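Local coordinates for protein arginase (Glaciozyma antarctica, PDB 5YNL) that probably hydrolyses L-arginine to L-ornithine and urea, as arginases do with a pair of bound manganese ions, at residues A[58-62]-A[137-141]; A[157-161]-A[327-331]; A[84-90]-A[350-354]; A[282-286]-A[313-317]. One frame throughout, in Å; residues are numbered along the deposited sequence. Where two conformers were deposited one is given.

Contact 1: residues A[58-62]-A[137-141]; sequences AGIVG and RVYAH
Helix-on-sheet packing joins V61, G59 and G62 of strand 58-62 to R137, V138 and H141 on one side of helix 137-141, with the two segments running almost exactly antiparallel. V61 is the apolar centre: its CG2 meets V138 CG2 at 4.1 Å, the two valines crossing at about a right angle, while CG1 lies 3.7 Å from H141 CD2. A beta-branched residue suits this place, since its two methyls can serve different partners. The imidazole of H141 lies with one face over the backbone of G59 and I60, and H141 ND1 comes within 3.2 Å of G59 CA. Glycine is needed there, because a CB on that residue would run into the ring. H141 is fixed by Q146 at ND1 and by a water in the ring plane 3.2 Å from NE2. R137 bends at its third torsion (chi3 66°), which lets NH1 donate a hydrogen bond to G62 O at 3.1 Å, the donor tilted 27° from the carbonyl plane, and lays one guanidinium face over V61 CB. Its NH2 makes a salt bridge with D133, and a second water, 3.0 Å from R137 NH1, bonds weakly to I60 O. Helix 124-142 leads from strand 96-99 to strand 147-152 and passes over strand 57-63 between them, a beta-alpha-beta crossover of the parallel sheet typical of the arginase fold.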
loop_
_atom_site.group_PDB
_atom_site.type_symbol
_atom_site.label_atom_id
_atom_site.label_comp_id
_atom_site.label_asym_id
_atom_site.label_seq_id
_atom_site.Cartn_x
_atom_site.Cartn_y
_atom_site.Cartn_z
ATOM N N ALA A 58 -4.961 13.260 -8.535
ATOM C CA ALA A 58 -5.086 12.193 -7.544
ATOM C C ALA A 58 -6.220 11.272 -7.971
ATOM O O ALA A 58 -7.360 11.711 -8.073
ATOM C CB ALA A 58 -5.363 12.769 -6.135
ATOM N N GLY A 59 -5.905 10.009 -8.241
ATOM C CA GLY A 59 -6.935 9.033 -8.542
ATOM C C GLY A 59 -7.439 8.436 -7.246
ATOM O O GLY A 59 -6.650 8.095 -6.352
ATOM N N ILE A 60 -8.750 8.309 -7.121
ATOM C CA ILE A 60 -9.301 7.773 -5.892
ATOM C C ILE A 60 -10.125 6.527 -6.173
ATOM O O ILE A 60 -11.120 6.588 -6.911
ATOM C CB ILE A 60 -10.132 8.837 -5.134
ATOM C CG1 ILE A 60 -9.200 9.913 -4.565
ATOM C CG2 ILE A 60 -10.939 8.196 -4.008
ATOM C CD1 ILE A 60 -9.906 10.987 -3.812
ATOM N N VAL A 61 -9.700 5.394 -5.610
ATOM C CA VAL A 61 -10.510 4.182 -5.715
ATOM C C VAL A 61 -10.785 3.584 -4.335
ATOM O O VAL A 61 -9.863 3.213 -3.599
ATOM C CB VAL A 61 -9.976 3.131 -6.777
ATOM C CG1 VAL A 61 -8.971 3.759 -7.763
ATOM C CG2 VAL A 61 -9.395 1.895 -6.128
ATOM N N GLY A 62 -12.064 3.546 -3.966
ATOM C CA GLY A 62 -12.452 2.959 -2.700
ATOM C C GLY A 62 -12.982 1.561 -2.914
ATOM O O GLY A 62 -13.706 1.309 -3.880
ATOM N N ARG A 137 -9.231 -0.619 -12.094
ATOM C CA ARG A 137 -9.518 0.791 -11.808
ATOM C C ARG A 137 -8.230 1.529 -11.469
ATOM O O ARG A 137 -8.031 2.684 -11.862
ATOM C CB ARG A 137 -10.529 0.925 -10.664
ATOM C CG ARG A 137 -11.856 0.224 -10.919
ATOM C CD ARG A 137 -12.551 -0.157 -9.608
ATOM N NE ARG A 137 -12.985 1.000 -8.825
ATOM C CZ ARG A 137 -13.465 0.929 -7.583
ATOM N NH1 ARG A 137 -13.835 2.034 -6.939
ATOM N NH2 ARG A 137 -13.569 -0.247 -6.980
ATOM N N VAL A 138 -7.353 0.839 -10.748
ATOM C CA VAL A 138 -6.055 1.375 -10.374
ATOM C C VAL A 138 -5.207 1.630 -11.619
ATOM O O VAL A 138 -4.590 2.691 -11.745
ATOM C CB VAL A 138 -5.343 0.436 -9.383
ATOM C CG1 VAL A 138 -3.875 0.777 -9.274
ATOM C CG2 VAL A 138 -6.029 0.502 -8.021
ATOM N N TYR A 139 -5.208 0.683 -12.556
ATOM C CA TYR A 139 -4.454 0.878 -13.796
ATOM C C TYR A 139 -4.992 2.059 -14.597
ATOM O O TYR A 139 -4.211 2.859 -15.122
ATOM C CB TYR A 139 -4.422 -0.371 -14.686
ATOM C CG TYR A 139 -3.676 -0.092 -15.965
ATOM C CD1 TYR A 139 -2.292 0.023 -15.972
ATOM C CD2 TYR A 139 -4.353 0.100 -17.159
ATOM C CE1 TYR A 139 -1.599 0.301 -17.141
ATOM C CE2 TYR A 139 -3.671 0.381 -18.335
ATOM C CZ TYR A 139 -2.298 0.480 -18.318
ATOM O OH TYR A 139 -1.624 0.757 -19.479
ATOM N N ALA A 140 -6.322 2.153 -14.684
ATOM C CA ALA A 140 -6.991 3.260 -15.367
ATOM C C ALA A 140 -6.420 4.593 -14.904
ATOM O O ALA A 140 -5.954 5.393 -15.704
ATOM C CB ALA A 140 -8.488 3.208 -15.108
ATOM N N HIS A 141 -6.455 4.819 -13.598
ATOM C CA HIS A 141 -5.795 5.976 -13.006
ATOM C C HIS A 141 -4.279 5.962 -13.254
ATOM O O HIS A 141 -3.713 6.973 -13.662
ATOM C CB HIS A 141 -6.117 6.065 -11.510
ATOM C CG HIS A 141 -7.568 6.303 -11.225
ATOM N ND1 HIS A 141 -8.112 7.565 -11.156
ATOM C CD2 HIS A 141 -8.588 5.438 -11.014
ATOM C CE1 HIS A 141 -9.409 7.470 -10.896
ATOM N NE2 HIS A 141 -9.720 6.192 -10.807
HETATM O O HOH W 1 -12.823 6.197 -9.910
HETATM O O HOH W 2 -13.544 4.682 -8.399
#

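Contact 2: residues A[157-161]-A[327-331]; sequences LAMGT and LDIME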
loop_
_atom_site.group_PDB
_atom_site.type_symbol
_atom_site.label_atom_id
_atom_site.label_comp_id
_atom_site.label_asym_id
_atom_site.label_seq_id
_atom_site.Cartn_x
_atom_site.Cartn_y
_atom_site.Cartn_z
ATOM N N LEU A 157 -6.575 -6.688 -0.893
ATOM C CA LEU A 157 -6.875 -5.816 -2.029
ATOM C C LEU A 157 -5.590 -5.300 -2.694
ATOM O O LEU A 157 -5.628 -4.832 -3.853
ATOM C CB LEU A 157 -7.728 -4.631 -1.592
ATOM C CG LEU A 157 -9.239 -4.771 -1.467
ATOM C CD1 LEU A 157 -9.692 -6.227 -1.312
ATOM C CD2 LEU A 157 -9.720 -3.933 -0.301
ATOM N N ALA A 158 -4.467 -5.387 -1.968
ATOM C CA ALA A 158 -3.166 -5.055 -2.559
ATOM C C ALA A 158 -2.784 -5.956 -3.747
ATOM O O ALA A 158 -1.903 -5.612 -4.530
ATOM C CB ALA A 158 -2.060 -5.020 -1.526
ATOM N N MET A 159 -3.441 -7.102 -3.867
ATOM C CA MET A 159 -3.316 -7.905 -5.060
ATOM C C MET A 159 -3.697 -7.057 -6.266
ATOM O O MET A 159 -2.994 -7.047 -7.281
ATOM C CB MET A 159 -4.216 -9.139 -4.964
ATOM C CG MET A 159 -3.502 -10.362 -4.408
ATOM S SD MET A 159 -4.456 -11.893 -4.524
ATOM C CE MET A 159 -5.743 -11.556 -3.308
ATOM N N GLY A 160 -4.797 -6.322 -6.148
ATOM C CA GLY A 160 -5.256 -5.498 -7.251
ATOM C C GLY A 160 -4.435 -4.235 -7.426
ATOM O O GLY A 160 -3.925 -3.953 -8.522
ATOM N N THR A 161 -4.310 -3.482 -6.337
ATOM C CA THR A 161 -3.604 -2.208 -6.331
ATOM C C THR A 161 -2.167 -2.334 -6.880
ATOM O O THR A 161 -1.707 -1.488 -7.664
ATOM C CB THR A 161 -3.617 -1.608 -4.892
ATOM O OG1 THR A 161 -3.385 -0.197 -4.923
ATOM C CG2 THR A 161 -2.572 -2.231 -4.068
ATOM N N LEU A 327 -0.597 4.911 -3.604
ATOM C CA LEU A 327 -0.782 4.892 -2.164
ATOM C C LEU A 327 -2.025 4.079 -1.825
ATOM O O LEU A 327 -3.131 4.400 -2.310
ATOM C CB LEU A 327 -0.994 6.326 -1.670
ATOM C CG LEU A 327 -1.461 6.537 -0.228
ATOM C CD1 LEU A 327 -0.389 6.049 0.747
ATOM C CD2 LEU A 327 -1.777 7.990 -0.018
ATOM N N ASP A 328 -1.854 3.034 -1.015
ATOM C CA ASP A 328 -2.998 2.351 -0.432
ATOM C C ASP A 328 -3.134 2.772 1.034
ATOM O O ASP A 328 -2.131 2.820 1.770
ATOM C CB ASP A 328 -2.819 0.837 -0.430
ATOM C CG ASP A 328 -2.381 0.276 -1.756
ATOM O OD1 ASP A 328 -2.595 0.906 -2.821
ATOM O OD2 ASP A 328 -1.826 -0.841 -1.710
ATOM N N ILE A 329 -4.359 3.044 1.464
ATOM C CA ILE A 329 -4.627 3.252 2.876
ATOM C C ILE A 329 -5.649 2.175 3.240
ATOM O O ILE A 329 -6.848 2.315 2.921
ATOM C CB ILE A 329 -5.250 4.636 3.139
ATOM C CG1 ILE A 329 -4.388 5.757 2.554
ATOM C CG2 ILE A 329 -5.541 4.827 4.643
ATOM C CD1 ILE A 329 -3.174 6.148 3.391
ATOM N N MET A 330 -5.201 1.101 3.886
ATOM C CA MET A 330 -6.048 -0.074 4.031
ATOM C C MET A 330 -6.580 -0.261 5.459
ATOM O O MET A 330 -6.053 0.324 6.414
ATOM C CB MET A 330 -5.257 -1.311 3.592
ATOM C CG MET A 330 -4.711 -1.258 2.161
ATOM S SD MET A 330 -5.932 -1.411 0.829
ATOM C CE MET A 330 -4.882 -1.975 -0.513
ATOM N N GLU A 331 -7.614 -1.082 5.599
ATOM C CA GLU A 331 -8.165 -1.439 6.907
ATOM C C GLU A 331 -8.476 -0.246 7.814
ATOM O O GLU A 331 -8.210 -0.272 9.014
ATOM C CB GLU A 331 -7.285 -2.477 7.612
ATOM C CG GLU A 331 -7.275 -3.827 6.896
ATOM C CD GLU A 331 -6.622 -4.947 7.703
ATOM O OE1 GLU A 331 -6.826 -5.012 8.946
ATOM O OE2 GLU A 331 -5.915 -5.776 7.076
#
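The first turn of helix 158-168 meets the C-terminal part of strand 324-330, where T161 faces D328 and L157 and A158 face M330 in the buried core of the parallel sheet. T161 and D328 reach out from opposite directions, and T161 OG1 donates to D328 OD1 at 2.5 Å, a short bond that meets the carboxylate oxygen on its syn side. With OG1 set opposite the backbone N (chi1 -159°), the threonine hydroxyl leans toward the sheet, where it also bonds to T150. The exact placement of the carboxylate is doubtful, as its other oxygen is modelled too near the threonine methyl. Farther along the strand M330 folds back at its second torsion (chi2 -72°), so that CE lies 3.7 Å from A158 N and 4.0 Å from L157 CB; a flexible thioether fits such an uneven surface of backbone and small side chains. The turn itself is closed by L157 O, which accepts from G160 N at 2.9 Å and T161 N at 3.1 Å. With an alanine in place of D328, T161 OG1 would probably keep T150 but lose its charged acceptor, and a gap would open beside the helix. The helix follows a Gly-Gly-Asp-His-Ser sequence, and such a signature at the C-terminal edge of a parallel sheet is characteristic of the arginase family, whose manganese site usually lies there.

Contact 3: residues A[84-90]-A[350-354]; sequences SGLLNDI and RSLVR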
loop_
_atom_site.group_PDB
_atom_site.type_symbol
_atom_site.label_atom_id
_atom_site.label_comp_id
_atom_site.label_asym_id
_atom_site.label_seq_id
_atom_site.Cartn_x
_atom_site.Cartn_y
_atom_site.Cartn_z
ATOM N N SER A 84 -15.542 12.660 5.076
ATOM C CA SER A 84 -14.892 13.497 6.099
ATOM C C SER A 84 -14.123 14.699 5.549
ATOM O O SER A 84 -13.607 15.496 6.322
ATOM C CB SER A 84 -13.955 12.663 6.998
ATOM O OG SER A 84 -12.774 12.262 6.311
ATOM N N GLY A 85 -14.040 14.835 4.228
ATOM C CA GLY A 85 -13.399 15.996 3.635
ATOM C C GLY A 85 -12.057 15.673 2.989
ATOM O O GLY A 85 -11.322 16.580 2.591
ATOM N N LEU A 86 -11.737 14.389 2.861
ATOM C CA LEU A 86 -10.492 14.001 2.212
ATOM C C LEU A 86 -10.349 14.623 0.814
ATOM O O LEU A 86 -9.255 15.076 0.425
ATOM C CB LEU A 86 -10.397 12.489 2.090
ATOM C CG LEU A 86 -9.142 12.089 1.318
ATOM C CD1 LEU A 86 -7.939 12.404 2.188
ATOM C CD2 LEU A 86 -9.172 10.625 0.877
ATOM N N LEU A 87 -11.454 14.636 0.066
ATOM C CA LEU A 87 -11.451 15.140 -1.297
ATOM C C LEU A 87 -11.046 16.612 -1.313
ATOM O O LEU A 87 -10.191 17.023 -2.106
ATOM C CB LEU A 87 -12.820 14.935 -1.962
ATOM C CG LEU A 87 -13.013 13.681 -2.816
ATOM C CD1 LEU A 87 -12.619 12.430 -2.057
ATOM C CD2 LEU A 87 -14.442 13.576 -3.254
ATOM N N ASN A 88 -11.652 17.391 -0.421
ATOM C CA ASN A 88 -11.344 18.810 -0.282
ATOM C C ASN A 88 -9.892 19.048 0.208
ATOM O O ASN A 88 -9.197 19.949 -0.283
ATOM C CB ASN A 88 -12.379 19.463 0.641
ATOM C CG ASN A 88 -12.363 20.973 0.571
ATOM O OD1 ASN A 88 -12.890 21.575 -0.370
ATOM N ND2 ASN A 88 -11.775 21.599 1.581
ATOM N N ASP A 89 -9.430 18.232 1.157
ATOM C CA ASP A 89 -8.039 18.304 1.612
ATOM C C ASP A 89 -7.063 18.164 0.455
ATOM O O ASP A 89 -6.102 18.927 0.340
ATOM C CB ASP A 89 -7.740 17.206 2.644
ATOM C CG ASP A 89 -8.361 17.488 3.996
ATOM O OD1 ASP A 89 -8.798 18.631 4.224
ATOM O OD2 ASP A 89 -8.390 16.564 4.832
ATOM N N ILE A 90 -7.331 17.185 -0.399
ATOM C CA ILE A 90 -6.454 16.865 -1.514
ATOM C C ILE A 90 -6.427 18.028 -2.509
ATOM O O ILE A 90 -5.361 18.439 -2.986
ATOM C CB ILE A 90 -6.898 15.541 -2.201
ATOM C CG1 ILE A 90 -6.589 14.333 -1.307
ATOM C CG2 ILE A 90 -6.219 15.344 -3.534
ATOM C CD1 ILE A 90 -6.895 12.981 -1.956
ATOM N N ARG A 350 -6.910 10.252 6.881
ATOM C CA ARG A 350 -6.901 11.521 6.172
ATOM C C ARG A 350 -5.564 12.248 6.274
ATOM O O ARG A 350 -5.038 12.757 5.288
ATOM C CB ARG A 350 -8.013 12.423 6.689
ATOM C CG ARG A 350 -8.522 13.310 5.611
ATOM C CD ARG A 350 -9.869 13.882 5.972
ATOM N NE ARG A 350 -9.715 15.085 6.765
ATOM C CZ ARG A 350 -10.359 15.316 7.895
ATOM N NH1 ARG A 350 -11.221 14.417 8.355
ATOM N NH2 ARG A 350 -10.153 16.452 8.552
ATOM N N SER A 351 -5.042 12.305 7.489
ATOM C CA SER A 351 -3.758 12.921 7.726
ATOM C C SER A 351 -2.654 12.254 6.882
ATOM O O SER A 351 -1.875 12.964 6.263
ATOM C CB SER A 351 -3.421 12.895 9.220
ATOM O OG SER A 351 -2.566 13.973 9.561
ATOM N N LEU A 352 -2.619 10.916 6.833
ATOM C CA LEU A 352 -1.553 10.220 6.124
ATOM C C LEU A 352 -1.682 10.457 4.616
ATOM O O LEU A 352 -0.664 10.541 3.899
ATOM C CB LEU A 352 -1.547 8.714 6.399
ATOM C CG LEU A 352 -1.410 8.147 7.821
ATOM C CD1 LEU A 352 -1.654 6.613 7.805
ATOM C CD2 LEU A 352 -0.008 8.457 8.429
ATOM N N VAL A 353 -2.920 10.553 4.124
ATOM C CA VAL A 353 -3.118 10.809 2.699
ATOM C C VAL A 353 -2.527 12.176 2.353
ATOM O O VAL A 353 -1.670 12.263 1.483
ATOM C CB VAL A 353 -4.619 10.727 2.256
ATOM C CG1 VAL A 353 -4.791 11.264 0.854
ATOM C CG2 VAL A 353 -5.123 9.278 2.314
ATOM N N ARG A 354 -2.972 13.224 3.057
ATOM C CA ARG A 354 -2.524 14.596 2.796
ATOM C C ARG A 354 -1.016 14.645 2.772
ATOM O O ARG A 354 -0.412 15.251 1.893
ATOM C CB ARG A 354 -3.031 15.560 3.874
ATOM C CG ARG A 354 -4.545 15.699 3.934
ATOM C CD ARG A 354 -4.961 16.968 4.676
ATOM N NE ARG A 354 -4.440 17.055 6.043
ATOM C CZ ARG A 354 -5.074 16.607 7.128
ATOM N NH1 ARG A 354 -6.258 16.019 7.023
ATOM N NH2 ARG A 354 -4.519 16.739 8.321
#
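D89 OD2 is gripped by two arginines of helix 345-356, R354 in the conformer described. R350 NE bonds to D89 OD2 at 2.8 Å, nearly in line with its C-O bond and in the plane of the guanidinium. R354 NH1 reaches the same D89 OD2 at 3.1 Å from above the carboxylate, 54° out of its plane, with the two flat groups almost perpendicular. The two donors thus share one oxygen by coming at it from different directions. A bend at the third torsion of R350 (chi3 86°) turns its guanidinium toward the residues just before helix 86-90, where NH1 makes a weak bond of 3.4 Å to S84 OG and one face lies against S84 O. That hydroxyl's stronger partner is L81, and R350 NH1 also forms a salt bridge with D347. Beside the charges the contact is apolar: L86 CD1 touches the aliphatic R350 CG at 3.6 Å and V353 CG1 at 3.6 Å, and I90 CD1 meets V353 CG1 at 3.9 Å. The helix axes lie 10.0 Å apart and cross at -24°. G85 ends the preceding helix in a Schellman motif and is the N-cap of this one; its positive phi calls for glycine. If a methionine stood at R350, D89 would probably be left to lean on R354, and then only in this conformer, and D347 and S84 would lose their shared cationic partner. R350 suits this border, since its methylenes pack on L86 while its end carries charge, so a partly exposed salt-bridge network lies beside a hydrophobic seam.

Contact 4: residues A[282-286]-A[313-317]; sequences HLSFD and YICEA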
loop_
_atom_site.group_PDB
_atom_site.type_symbol
_atom_site.label_atom_id
_atom_site.label_comp_id
_atom_site.label_asym_id
_atom_site.label_seq_id
_atom_site.Cartn_x
_atom_site.Cartn_y
_atom_site.Cartn_z
ATOM N N HIS A 282 5.376 2.428 -4.700
ATOM C CA HIS A 282 4.038 2.038 -4.305
ATOM C C HIS A 282 4.053 1.903 -2.788
ATOM O O HIS A 282 4.715 1.005 -2.237
ATOM C CB HIS A 282 3.626 0.706 -4.959
ATOM C CG HIS A 282 2.164 0.386 -4.858
ATOM N ND1 HIS A 282 1.267 1.149 -4.133
ATOM C CD2 HIS A 282 1.436 -0.626 -5.385
ATOM C CE1 HIS A 282 0.060 0.628 -4.230
ATOM N NE2 HIS A 282 0.137 -0.457 -4.980
ATOM N N LEU A 283 3.350 2.793 -2.101
ATOM C CA LEU A 283 3.291 2.695 -0.639
ATOM C C LEU A 283 1.965 2.104 -0.233
ATOM O O LEU A 283 0.907 2.764 -0.358
ATOM C CB LEU A 283 3.481 4.059 0.048
ATOM C CG LEU A 283 3.407 4.128 1.579
ATOM C CD1 LEU A 283 4.415 3.181 2.286
ATOM C CD2 LEU A 283 3.666 5.554 2.005
ATOM N N SER A 284 2.007 0.858 0.240
ATOM C CA SER A 284 0.765 0.171 0.610
ATOM C C SER A 284 0.645 0.146 2.131
ATOM O O SER A 284 1.260 -0.704 2.796
ATOM C CB SER A 284 0.739 -1.243 0.031
ATOM O OG SER A 284 -0.591 -1.717 -0.045
ATOM N N PHE A 285 -0.138 1.086 2.662
ATOM C CA PHE A 285 -0.185 1.373 4.098
ATOM C C PHE A 285 -1.440 0.807 4.776
ATOM O O PHE A 285 -2.565 1.196 4.446
ATOM C CB PHE A 285 -0.145 2.890 4.331
ATOM C CG PHE A 285 0.397 3.283 5.676
ATOM C CD1 PHE A 285 -0.266 2.925 6.844
ATOM C CD2 PHE A 285 1.568 4.004 5.775
ATOM C CE1 PHE A 285 0.262 3.283 8.093
ATOM C CE2 PHE A 285 2.076 4.359 7.002
ATOM C CZ PHE A 285 1.428 3.991 8.167
ATOM N N ASP A 286 -1.243 -0.101 5.729
ATOM C CA ASP A 286 -2.352 -0.689 6.448
ATOM C C ASP A 286 -2.367 -0.055 7.803
ATOM O O ASP A 286 -1.364 -0.059 8.509
ATOM C CB ASP A 286 -2.164 -2.188 6.619
ATOM C CG ASP A 286 -3.392 -2.859 7.168
ATOM O OD1 ASP A 286 -3.784 -2.553 8.317
ATOM O OD2 ASP A 286 -3.989 -3.688 6.445
ATOM N N TYR A 313 5.576 10.049 9.536
ATOM C CA TYR A 313 6.923 10.190 8.989
ATOM C C TYR A 313 7.157 9.276 7.775
ATOM O O TYR A 313 7.799 9.680 6.814
ATOM C CB TYR A 313 8.014 9.981 10.050
ATOM C CG TYR A 313 9.393 10.130 9.454
ATOM C CD1 TYR A 313 9.970 11.378 9.309
ATOM C CD2 TYR A 313 10.101 9.023 8.989
ATOM C CE1 TYR A 313 11.216 11.533 8.739
ATOM C CE2 TYR A 313 11.369 9.172 8.405
ATOM C CZ TYR A 313 11.908 10.436 8.288
ATOM O OH TYR A 313 13.141 10.603 7.716
ATOM N N ILE A 314 6.652 8.051 7.812
ATOM C CA ILE A 314 6.794 7.177 6.652
ATOM C C ILE A 314 6.195 7.864 5.414
ATOM O O ILE A 314 6.810 7.868 4.323
ATOM C CB ILE A 314 6.108 5.800 6.861
ATOM C CG1 ILE A 314 6.735 5.052 8.045
ATOM C CG2 ILE A 314 6.185 4.945 5.611
ATOM C CD1 ILE A 314 6.208 3.581 8.200
ATOM N N CYS A 315 5.006 8.445 5.582
ATOM C CA CYS A 315 4.312 9.087 4.475
ATOM C C CYS A 315 5.021 10.350 4.039
ATOM O O CYS A 315 5.105 10.626 2.846
ATOM C CB CYS A 315 2.839 9.379 4.841
ATOM S SG CYS A 315 1.857 7.849 5.022
ATOM N N GLU A 316 5.563 11.099 4.995
ATOM C CA GLU A 316 6.292 12.313 4.659
ATOM C C GLU A 316 7.581 11.943 3.931
ATOM O O GLU A 316 7.874 12.474 2.860
ATOM C CB GLU A 316 6.606 13.130 5.917
ATOM C CG GLU A 316 6.614 14.636 5.696
ATOM C CD GLU A 316 6.447 15.441 6.996
ATOM O OE1 GLU A 316 6.242 14.821 8.085
ATOM O OE2 GLU A 316 6.535 16.709 6.934
ATOM N N ALA A 317 8.326 10.998 4.502
ATOM C CA ALA A 317 9.649 10.664 4.003
ATOM C C ALA A 317 9.534 10.197 2.573
ATOM O O ALA A 317 10.330 10.601 1.707
ATOM C CB ALA A 317 10.307 9.599 4.859
#
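L283 and F285 both extend their side chains with CG opposite the backbone N (chi1 178° and -155°), and C315 turns its sulfur beside its own N, so that leucine, phenyl ring and thiol converge between strand 282-286 and helix 313-317. The sulfur is the common partner. C315 SG lies 3.9 Å from F285 CD2 and 4.2 Å from L283 CD2, and it stands 4.7 Å from the centroid of the F285 ring, 48° off the ring normal: an oblique sulfur-aromatic contact. I314 packs next to it, its CB near the plane of the F285 ring at 4.3 Å from CE2, and its CG2 meeting L283 CD1 at 4.2 Å where the two side chains cross at about a right angle. No hydrogen bond spans the segments. Strand 281-286 leads through helix 308-320 to the adjacent parallel strand 324-330, so the contact lies within one beta-alpha-beta unit, with strand and helix running nearly antiparallel. On this face of the sheet C315 also touches L352 and A356, F285 touches L352, and I314 touches I262 of helix 254-273. A small side chain suits the place where helices 308-320 and 345-356 come together, and cysteine is small yet polarisable, while branched L283 and I314 pack without any polar group to satisfy. The strand neighbours H282 and S284 turn to the other face, against helix 158-168.

All four contacts belong to one alpha/beta fold built on a parallel sheet; contacts 1, 2 and 4 set a helix on a strand, contact 3 joins two helices. Contacts 1 and 2 lie on one face and touch where V138 meets T161; contacts 3 and 4 belong to the other, joined through L352. Strand 324-330 ties the faces together: D328 and M330 serve contact 2, while I329 and L327 pack on V353 of contact 3. I60 turns from contact 1 to L87 and I90. Contacts 1, 2 and 4 are buried: contact 1 mixes valine packing with an arginine-carbonyl bond and waters, contact 2 has one charged acceptor, contact 4 is apolar; contact 3, partly buried, relies on salt bridges.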